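Local coordinates for protein dimethyladenosine transferase, putative (Plasmodium falciparum, PDB 2H1R) that probably uses S-adenosyl-L-methionine to methylate adenine bases of ribosomal RNA, at residues Ile162-Phe167 / Thr203-Asp209; Tyr259-Val263 / Lys291-His295; Ser42-Glu48 / Ala64-Ile70. All coordinates share one frame; numbering follows the deposited sequence.

Interaction 1: residues Ile162-Phe167 / Thr203-Asp209; sequences INVKLF and TNFDEWD
L166 lays its CD2 methyl over the face of the six-membered ring of W208, a CH-pi contact with CD2 3.6 Å from the ring centroid. CG of W208 stands anti to its backbone N (chi1 171°), which sends the indole across to helix 159-167, where it sits as a knob in a hole made by I162, N163, L166 and F167. I162 adds its CG2, 3.7 Å from W208 CZ2. At the indole edge N163 OD1 takes a weak, bent hydrogen bond from W208 NE1, the two atoms 2.7 Å apart. The other end of the same amide is better aligned: N163 ND2 donates to D209 OD1 at 3.1 Å and 154°, reaching the carboxylate on its anti side. One asparagine thus spans two residues of the facing helix. D209 is shared with R159 and R213 through salt bridges, which probably favour its ionised form. The helical segments 162-167 and 205-209 run in roughly opposite directions, and the contact joins the helix that leads into edge strand 168-176 of the methyltransferase sheet to the first helix of the C-terminal helical part. F167, F205 and W208 form an aromatic cluster: F167 turns its edge to the face of the W208 pyrrole ring, planes at 82°, while its CE2 approaches F205 CD1 to 3.5 Å. F282 and L283 of helix 279-291 also touch W208, and I127 of helix 119-128 touches both phenylalanines.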
loop_
_atom_site.group_PDB
_atom_site.type_symbol
_atom_site.label_atom_id
_atom_site.label_comp_id
_atom_site.label_asym_id
_atom_site.label_seq_id
_atom_site.Cartn_x
_atom_site.Cartn_y
_atom_site.Cartn_z
ATOM N N ILE A 162 7.079 4.975 -0.740
ATOM C CA ILE A 162 7.029 5.213 -2.176
ATOM C C ILE A 162 6.007 4.280 -2.860
ATOM O O ILE A 162 5.279 4.734 -3.738
ATOM C CB ILE A 162 8.419 5.157 -2.841
ATOM C CG1 ILE A 162 9.305 6.268 -2.289
ATOM C CG2 ILE A 162 8.307 5.386 -4.365
ATOM C CD1 ILE A 162 10.727 6.365 -2.971
ATOM N N ASN A 163 5.944 3.024 -2.437
ATOM C CA ASN A 163 4.889 2.083 -2.910
ATOM C C ASN A 163 3.499 2.641 -2.778
ATOM O O ASN A 163 2.724 2.706 -3.767
ATOM C CB ASN A 163 5.007 0.739 -2.232
ATOM C CG ASN A 163 6.059 -0.122 -2.879
ATOM O OD1 ASN A 163 6.323 0.025 -4.057
ATOM N ND2 ASN A 163 6.675 -0.988 -2.127
ATOM N N VAL A 164 3.199 3.131 -1.582
ATOM C CA VAL A 164 1.901 3.765 -1.308
ATOM C C VAL A 164 1.634 4.965 -2.220
ATOM O O VAL A 164 0.514 5.104 -2.794
ATOM C CB VAL A 164 1.793 4.146 0.202
ATOM C CG1 VAL A 164 0.521 4.939 0.490
ATOM C CG2 VAL A 164 1.775 2.904 1.028
ATOM N N LYS A 165 2.640 5.826 -2.370
ATOM C CA LYS A 165 2.506 7.041 -3.129
ATOM C C LYS A 165 2.317 6.733 -4.631
ATOM O O LYS A 165 1.645 7.490 -5.348
ATOM C CB LYS A 165 3.749 7.918 -2.957
ATOM C CG LYS A 165 3.836 8.700 -1.619
ATOM C CD LYS A 165 5.218 9.303 -1.434
ATOM C CE LYS A 165 5.363 10.612 -2.229
ATOM N NZ LYS A 165 6.822 11.006 -2.311
ATOM N N LEU A 166 2.927 5.650 -5.092
ATOM C CA LEU A 166 2.798 5.297 -6.498
ATOM C C LEU A 166 1.362 4.904 -6.772
ATOM O O LEU A 166 0.779 5.362 -7.748
ATOM C CB LEU A 166 3.734 4.151 -6.901
ATOM C CG LEU A 166 3.490 3.703 -8.369
ATOM C CD1 LEU A 166 3.809 4.809 -9.309
ATOM C CD2 LEU A 166 4.297 2.513 -8.730
ATOM N N PHE A 167 0.799 4.075 -5.910
ATOM C CA PHE A 167 -0.504 3.504 -6.175
ATOM C C PHE A 167 -1.713 4.353 -5.761
ATOM O O PHE A 167 -2.803 4.213 -6.350
ATOM C CB PHE A 167 -0.530 2.052 -5.716
ATOM C CG PHE A 167 0.429 1.181 -6.513
ATOM C CD1 PHE A 167 0.114 0.794 -7.826
ATOM C CD2 PHE A 167 1.695 0.857 -5.991
ATOM C CE1 PHE A 167 1.010 0.041 -8.590
ATOM C CE2 PHE A 167 2.624 0.094 -6.756
ATOM C CZ PHE A 167 2.281 -0.320 -8.041
ATOM N N THR A 203 2.156 -0.257 -13.969
ATOM C CA THR A 203 3.491 -0.652 -13.471
ATOM C C THR A 203 3.577 -2.136 -13.113
ATOM O O THR A 203 2.677 -2.671 -12.485
ATOM C CB THR A 203 3.828 0.142 -12.202
ATOM O OG1 THR A 203 3.820 1.523 -12.531
ATOM C CG2 THR A 203 5.221 -0.236 -11.693
ATOM N N ASN A 204 4.651 -2.801 -13.526
ATOM C CA ASN A 204 4.899 -4.168 -13.142
ATOM C C ASN A 204 5.406 -4.168 -11.714
ATOM O O ASN A 204 6.575 -3.796 -11.448
ATOM C CB ASN A 204 5.918 -4.800 -14.087
ATOM C CG ASN A 204 6.259 -6.215 -13.707
ATOM O OD1 ASN A 204 5.882 -6.694 -12.645
ATOM N ND2 ASN A 204 6.982 -6.902 -14.582
ATOM N N PHE A 205 4.510 -4.499 -10.788
ATOM C CA PHE A 205 4.818 -4.367 -9.364
ATOM C C PHE A 205 5.997 -5.205 -8.880
ATOM O O PHE A 205 6.755 -4.735 -8.022
ATOM C CB PHE A 205 3.593 -4.601 -8.484
ATOM C CG PHE A 205 3.871 -4.406 -7.029
ATOM C CD1 PHE A 205 3.958 -3.145 -6.499
ATOM C CD2 PHE A 205 4.121 -5.492 -6.206
ATOM C CE1 PHE A 205 4.244 -2.954 -5.137
ATOM C CE2 PHE A 205 4.407 -5.313 -4.847
ATOM C CZ PHE A 205 4.462 -4.028 -4.319
ATOM N N ASP A 206 6.158 -6.417 -9.424
ATOM C CA ASP A 206 7.310 -7.273 -9.113
ATOM C C ASP A 206 8.647 -6.577 -9.396
ATOM O O ASP A 206 9.551 -6.589 -8.554
ATOM C CB ASP A 206 7.250 -8.626 -9.853
ATOM C CG ASP A 206 6.029 -9.470 -9.434
ATOM O OD1 ASP A 206 5.533 -9.252 -8.303
ATOM O OD2 ASP A 206 5.570 -10.350 -10.220
ATOM N N GLU A 207 8.759 -5.942 -10.555
ATOM C CA GLU A 207 10.016 -5.287 -10.914
ATOM C C GLU A 207 10.206 -3.962 -10.155
ATOM O O GLU A 207 11.330 -3.625 -9.792
ATOM C CB GLU A 207 10.059 -4.990 -12.419
ATOM C CG GLU A 207 10.298 -6.180 -13.298
ATOM C CD GLU A 207 11.008 -5.797 -14.592
ATOM O OE1 GLU A 207 10.551 -6.267 -15.674
ATOM O OE2 GLU A 207 12.004 -5.030 -14.525
ATOM N N TRP A 208 9.133 -3.192 -10.004
ATOM C CA TRP A 208 9.146 -1.936 -9.226
ATOM C C TRP A 208 9.621 -2.188 -7.811
ATOM O O TRP A 208 10.534 -1.543 -7.334
ATOM C CB TRP A 208 7.729 -1.359 -9.160
ATOM C CG TRP A 208 7.517 -0.185 -8.226
ATOM C CD1 TRP A 208 6.996 -0.223 -6.964
ATOM C CD2 TRP A 208 7.778 1.190 -8.509
ATOM N NE1 TRP A 208 6.905 1.049 -6.450
ATOM C CE2 TRP A 208 7.388 1.936 -7.373
ATOM C CE3 TRP A 208 8.297 1.871 -9.614
ATOM C CZ2 TRP A 208 7.508 3.334 -7.319
ATOM C CZ3 TRP A 208 8.416 3.264 -9.544
ATOM C CH2 TRP A 208 8.014 3.966 -8.419
ATOM N N ASP A 209 9.006 -3.154 -7.142
ATOM C CA ASP A 209 9.348 -3.435 -5.761
ATOM C C ASP A 209 10.792 -3.961 -5.638
ATOM O O ASP A 209 11.480 -3.678 -4.648
ATOM C CB ASP A 209 8.340 -4.391 -5.105
ATOM C CG ASP A 209 8.524 -4.481 -3.600
ATOM O OD1 ASP A 209 8.401 -3.445 -2.878
ATOM O OD2 ASP A 209 8.828 -5.592 -3.159
#

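Interaction 2: residues Tyr259-Val263 / Lys291-His295; sequences YCLDV and KKGIH
Y259 and K292 grip each other twice, the side chain of each bonding to the other's backbone carbonyl, and so tie helix 256-266 to the Schellman motif that ends helix 279-291 in the helical C-terminal part of the chain. K292 NZ lies 2.6 Å from Y259 O, in the carbonyl plane and on a lone pair. In return Y259 OH donates to K292 O at 2.7 Å, from a position tilted 15° from the carbonyl plane. Between these two bonds the two side chains run antiparallel to one another. The lysine chain, extended beyond CG, passes over one face of the phenol ring, with CD offset toward the rim and 4.1 Å from the ring centroid. The ammonium group lies off-centre at the far end, NZ 4.5 Å from the same centroid, a cation-pi contact. V263 packs on the same methylene, its CG2 pressed to 3.4 Å from K292 CD, tighter than usual for two carbons. I294 brings its CD1 obliquely to the tyrosine ring and to CB of C260; L236 of helix 230-246 touches both I294 and C260.

Farther out, G293 shapes the turn that follows K292: with a positive phi of 80° it is the first residue to leave the helix and makes the Schellman turn. The tyrosine ring itself also meets Y240, their planes inclined. D262 stays beyond salt-bridge distance of the lysine, yet a water connects the pair: it donates to D262 OD2 and accepts from K292 NZ, which lies 3.0 Å from the water oxygen.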
loop_
_atom_site.group_PDB
_atom_site.type_symbol
_atom_site.label_atom_id
_atom_site.label_comp_id
_atom_site.label_asym_id
_atom_site.label_seq_id
_atom_site.Cartn_x
_atom_site.Cartn_y
_atom_site.Cartn_z
ATOM N N TYR A 259 27.308 0.060 -19.400
ATOM C CA TYR A 259 25.927 -0.091 -19.913
ATOM C C TYR A 259 24.865 0.267 -18.853
ATOM O O TYR A 259 23.964 1.073 -19.094
ATOM C CB TYR A 259 25.731 -1.540 -20.351
ATOM C CG TYR A 259 24.503 -1.776 -21.208
ATOM C CD1 TYR A 259 24.269 -1.031 -22.385
ATOM C CD2 TYR A 259 23.571 -2.740 -20.836
ATOM C CE1 TYR A 259 23.103 -1.274 -23.157
ATOM C CE2 TYR A 259 22.438 -2.981 -21.599
ATOM C CZ TYR A 259 22.231 -2.277 -22.751
ATOM O OH TYR A 259 21.085 -2.560 -23.455
ATOM N N CYS A 260 24.992 -0.351 -17.689
ATOM C CA CYS A 260 24.069 -0.153 -16.578
ATOM C C CYS A 260 24.228 1.262 -15.942
ATOM O O CYS A 260 23.257 2.002 -15.787
ATOM C CB CYS A 260 24.286 -1.306 -15.573
ATOM S SG CYS A 260 23.213 -1.378 -14.143
ATOM N N LEU A 261 25.454 1.675 -15.633
ATOM C CA LEU A 261 25.688 3.003 -15.009
ATOM C C LEU A 261 25.337 4.160 -15.918
ATOM O O LEU A 261 24.982 5.247 -15.441
ATOM C CB LEU A 261 27.151 3.163 -14.540
ATOM C CG LEU A 261 27.540 2.781 -13.117
ATOM C CD1 LEU A 261 26.838 1.547 -12.623
ATOM C CD2 LEU A 261 29.063 2.663 -12.958
ATOM N N ASP A 262 25.455 3.944 -17.232
ATOM C CA ASP A 262 25.025 4.938 -18.223
ATOM C C ASP A 262 23.530 5.350 -18.086
ATOM O O ASP A 262 23.128 6.447 -18.481
ATOM C CB ASP A 262 25.284 4.416 -19.647
ATOM C CG ASP A 262 26.722 4.643 -20.131
ATOM O OD1 ASP A 262 27.533 5.334 -19.447
ATOM O OD2 ASP A 262 27.042 4.103 -21.227
ATOM N N VAL A 263 22.700 4.472 -17.533
ATOM C CA VAL A 263 21.296 4.808 -17.310
ATOM C C VAL A 263 21.217 5.963 -16.290
ATOM O O VAL A 263 20.507 6.940 -16.495
ATOM C CB VAL A 263 20.525 3.577 -16.800
ATOM C CG1 VAL A 263 19.092 3.941 -16.365
ATOM C CG2 VAL A 263 20.583 2.396 -17.857
ATOM N N LYS A 291 14.147 -0.356 -20.919
ATOM C CA LYS A 291 14.433 0.006 -22.325
ATOM C C LYS A 291 15.744 -0.627 -22.807
ATOM O O LYS A 291 15.877 -1.039 -23.988
ATOM C CB LYS A 291 14.436 1.532 -22.478
ATOM C CG LYS A 291 14.257 2.094 -23.832
ATOM C CD LYS A 291 13.771 3.575 -23.766
ATOM N N LYS A 292 16.684 -0.795 -21.882
ATOM C CA LYS A 292 17.964 -1.476 -22.180
ATOM C C LYS A 292 17.933 -2.967 -22.043
ATOM O O LYS A 292 18.965 -3.626 -22.202
ATOM C CB LYS A 292 19.065 -0.918 -21.277
ATOM C CG LYS A 292 19.566 0.410 -21.769
ATOM C CD LYS A 292 20.704 0.964 -20.910
ATOM C CE LYS A 292 21.628 1.855 -21.774
ATOM N NZ LYS A 292 22.856 2.310 -21.063
ATOM N N GLY A 293 16.766 -3.522 -21.710
ATOM C CA GLY A 293 16.663 -4.961 -21.434
ATOM C C GLY A 293 17.123 -5.393 -20.055
ATOM O O GLY A 293 17.374 -6.571 -19.827
ATOM N N ILE A 294 17.277 -4.436 -19.142
ATOM C CA ILE A 294 17.655 -4.751 -17.758
ATOM C C ILE A 294 16.369 -4.783 -16.915
ATOM O O ILE A 294 15.703 -3.768 -16.745
ATOM C CB ILE A 294 18.677 -3.709 -17.185
ATOM C CG1 ILE A 294 19.979 -3.722 -18.014
ATOM C CG2 ILE A 294 18.996 -3.993 -15.679
ATOM C CD1 ILE A 294 20.881 -2.486 -17.832
ATOM N N HIS A 295 16.060 -5.979 -16.421
ATOM C CA HIS A 295 14.883 -6.280 -15.646
ATOM C C HIS A 295 15.249 -6.700 -14.220
ATOM O O HIS A 295 16.320 -7.287 -13.978
ATOM C CB HIS A 295 14.047 -7.372 -16.363
ATOM C CG HIS A 295 13.447 -6.877 -17.643
ATOM N ND1 HIS A 295 12.168 -6.369 -17.708
ATOM C CD2 HIS A 295 13.987 -6.699 -18.878
ATOM C CE1 HIS A 295 11.923 -5.953 -18.940
ATOM N NE2 HIS A 295 13.014 -6.133 -19.668
HETATM O O HOH W 1 25.253 2.797 -22.771
#

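Interaction 3: residues Ser42-Glu48 / Ala64-Ile70; sequences SSDIVLE and AKKVITI
Strands 45-49 and 66-70 are the parallel pair of a beta-alpha-beta unit, joined through helix 57-60, in the seven-stranded Rossmann-like sheet of a class I methyltransferase. Backbone bonds alternate between the strands: V46 N to K66 O, I68 N to V46 O (2.8 Å), E48 N to I68 O (173° at the hydrogen) and I70 N to E48 O. Before the regular pairing, K65 N donates to D44 O at 2.8 Å, a more bent bond. CA-H...O contacts fill in between, such as T69 CA to E48 O.

Side chains alternate across the sheet. On one face lie I45, L47, K66 and I68; I45 CG2 touches I68 CD1 at 3.9 Å, and L47 CD1 reaches I70 CD1 at 3.7 Å. K66 runs next to I45 on that face, and its amino group forms a salt bridge with E93. The opposite face carries V46, E48, V67 and T69, and L60 of helix 57-60 packs on the first three. V46 CG2 is pressed against A64 CB at 3.4 Å. T69 is the neighbour of E48 on the other strand, but the carboxylate of E48 is held by T57 through OE1. This end of the pair leads into G50 and D71, both predicted to bind S-adenosyl-L-methionine. A chi1 of 179° places the T69 hydroxyl opposite the backbone N and turns it to the neighbouring strand, where T69 OG1 gives a weak hydrogen bond to E48 O at 3.3 Å.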
loop_
_atom_site.group_PDB
_atom_site.type_symbol
_atom_site.label_atom_id
_atom_site.label_comp_id
_atom_site.label_asym_id
_atom_site.label_seq_id
_atom_site.Cartn_x
_atom_site.Cartn_y
_atom_site.Cartn_z
ATOM N N SER A 42 -24.987 5.024 -2.455
ATOM C CA SER A 42 -25.882 3.844 -2.311
ATOM C C SER A 42 -25.661 2.770 -3.371
ATOM O O SER A 42 -26.233 1.679 -3.293
ATOM C CB SER A 42 -27.354 4.261 -2.272
ATOM O OG SER A 42 -27.669 4.807 -3.524
ATOM N N SER A 43 -24.829 3.067 -4.362
ATOM C CA SER A 43 -24.432 2.047 -5.331
ATOM C C SER A 43 -23.145 1.311 -4.927
ATOM O O SER A 43 -22.764 0.372 -5.588
ATOM C CB SER A 43 -24.242 2.680 -6.702
ATOM O OG SER A 43 -23.394 3.816 -6.601
ATOM N N ASP A 44 -22.481 1.764 -3.862
ATOM C CA ASP A 44 -21.156 1.222 -3.420
ATOM C C ASP A 44 -21.283 -0.024 -2.553
ATOM O O ASP A 44 -22.084 -0.051 -1.622
ATOM C CB ASP A 44 -20.401 2.274 -2.582
ATOM C CG ASP A 44 -19.764 3.370 -3.421
ATOM O OD1 ASP A 44 -19.513 3.116 -4.634
ATOM O OD2 ASP A 44 -19.476 4.473 -2.865
ATOM N N ILE A 45 -20.483 -1.040 -2.830
ATOM C CA ILE A 45 -20.257 -2.168 -1.905
ATOM C C ILE A 45 -19.108 -1.761 -0.958
ATOM O O ILE A 45 -18.029 -1.324 -1.436
ATOM C CB ILE A 45 -19.841 -3.453 -2.664
ATOM C CG1 ILE A 45 -20.984 -3.907 -3.606
ATOM C CG2 ILE A 45 -19.378 -4.581 -1.685
ATOM C CD1 ILE A 45 -20.571 -4.929 -4.633
ATOM N N VAL A 46 -19.336 -1.904 0.355
ATOM C CA VAL A 46 -18.345 -1.545 1.367
ATOM C C VAL A 46 -17.784 -2.854 1.973
ATOM O O VAL A 46 -18.550 -3.721 2.427
ATOM C CB VAL A 46 -18.970 -0.621 2.461
ATOM C CG1 VAL A 46 -17.982 -0.349 3.606
ATOM C CG2 VAL A 46 -19.421 0.721 1.873
ATOM N N LEU A 47 -16.453 -2.996 1.974
ATOM C CA LEU A 47 -15.769 -4.070 2.715
ATOM C C LEU A 47 -15.338 -3.515 4.074
ATOM O O LEU A 47 -14.598 -2.508 4.144
ATOM C CB LEU A 47 -14.517 -4.550 1.942
ATOM C CG LEU A 47 -13.640 -5.629 2.601
ATOM C CD1 LEU A 47 -14.404 -6.933 2.762
ATOM C CD2 LEU A 47 -12.388 -5.837 1.755
ATOM N N GLU A 48 -15.819 -4.119 5.152
ATOM C CA GLU A 48 -15.428 -3.687 6.505
ATOM C C GLU A 48 -14.593 -4.812 7.101
ATOM O O GLU A 48 -15.052 -5.950 7.207
ATOM C CB GLU A 48 -16.633 -3.407 7.404
ATOM C CG GLU A 48 -16.236 -2.876 8.784
ATOM C CD GLU A 48 -17.375 -2.759 9.779
ATOM O OE1 GLU A 48 -18.454 -3.382 9.573
ATOM O OE2 GLU A 48 -17.187 -2.029 10.800
ATOM N N ALA A 64 -24.424 2.400 2.210
ATOM C CA ALA A 64 -23.853 1.559 1.179
ATOM C C ALA A 64 -24.937 0.714 0.547
ATOM O O ALA A 64 -25.954 0.433 1.185
ATOM C CB ALA A 64 -22.800 0.611 1.809
ATOM N N LYS A 65 -24.698 0.254 -0.678
ATOM C CA LYS A 65 -25.588 -0.739 -1.325
ATOM C C LYS A 65 -25.685 -1.975 -0.428
ATOM O O LYS A 65 -26.772 -2.428 -0.029
ATOM C CB LYS A 65 -25.044 -1.110 -2.706
ATOM C CG LYS A 65 -25.753 -2.298 -3.391
ATOM C CD LYS A 65 -25.633 -2.139 -4.914
ATOM C CE LYS A 65 -24.330 -2.684 -5.479
ATOM N NZ LYS A 65 -24.426 -2.776 -6.990
ATOM N N LYS A 66 -24.508 -2.473 -0.060
ATOM C CA LYS A 66 -24.387 -3.538 0.910
ATOM C C LYS A 66 -22.998 -3.519 1.552
ATOM O O LYS A 66 -22.047 -2.942 1.005
ATOM C CB LYS A 66 -24.622 -4.889 0.261
ATOM C CG LYS A 66 -23.573 -5.337 -0.659
ATOM C CD LYS A 66 -23.947 -6.721 -1.175
ATOM C CE LYS A 66 -22.749 -7.399 -1.796
ATOM N NZ LYS A 66 -23.090 -8.822 -2.184
ATOM N N VAL A 67 -22.920 -4.159 2.716
ATOM C CA VAL A 67 -21.672 -4.224 3.493
ATOM C C VAL A 67 -21.273 -5.689 3.638
ATOM O O VAL A 67 -22.103 -6.559 3.963
ATOM C CB VAL A 67 -21.808 -3.585 4.895
ATOM C CG1 VAL A 67 -20.481 -3.808 5.732
ATOM C CG2 VAL A 67 -22.220 -2.080 4.825
ATOM N N ILE A 68 -20.001 -5.963 3.373
ATOM C CA ILE A 68 -19.445 -7.299 3.596
ATOM C C ILE A 68 -18.431 -7.101 4.700
ATOM O O ILE A 68 -17.596 -6.186 4.646
ATOM C CB ILE A 68 -18.782 -7.878 2.336
ATOM C CG1 ILE A 68 -19.814 -7.999 1.192
ATOM C CG2 ILE A 68 -18.129 -9.247 2.650
ATOM C CD1 ILE A 68 -19.206 -8.124 -0.188
ATOM N N THR A 69 -18.554 -7.898 5.742
ATOM C CA THR A 69 -17.637 -7.738 6.851
ATOM C C THR A 69 -16.840 -9.019 7.073
ATOM O O THR A 69 -17.349 -10.122 6.851
ATOM C CB THR A 69 -18.364 -7.253 8.119
ATOM O OG1 THR A 69 -17.429 -7.139 9.197
ATOM C CG2 THR A 69 -19.459 -8.185 8.506
ATOM N N ILE A 70 -15.575 -8.847 7.454
ATOM C CA ILE A 70 -14.659 -9.946 7.745
ATOM C C ILE A 70 -14.168 -9.711 9.166
ATOM O O ILE A 70 -13.537 -8.681 9.440
ATOM C CB ILE A 70 -13.434 -9.968 6.773
ATOM C CG1 ILE A 70 -13.889 -10.155 5.316
ATOM C CG2 ILE A 70 -12.434 -11.068 7.180
ATOM C CD1 ILE A 70 -12.788 -9.922 4.253
#

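How the interactions relate
From the N terminus the contacts come in series: each closes its loop before the next opens, so none nests or crosses. Interaction 3 closes the shortest, bringing 64-70 back beside 42-48 within the methyltransferase sheet. Interaction 1 then spans the 35 residues between its segments, a passage that includes strands 168-176 and 189-196, and joins the sheet domain to the C-terminal helices. Interaction 2 brings the end of the modelled chain to helix 256-266, about 46 Å from interaction 3, centre to centre. Interactions 1 and 2 touch through a probable hydrogen bond, E207 OE1 to H295 ND1, whereas interactions 1 and 3 remain about 16 Å apart at their nearest atoms.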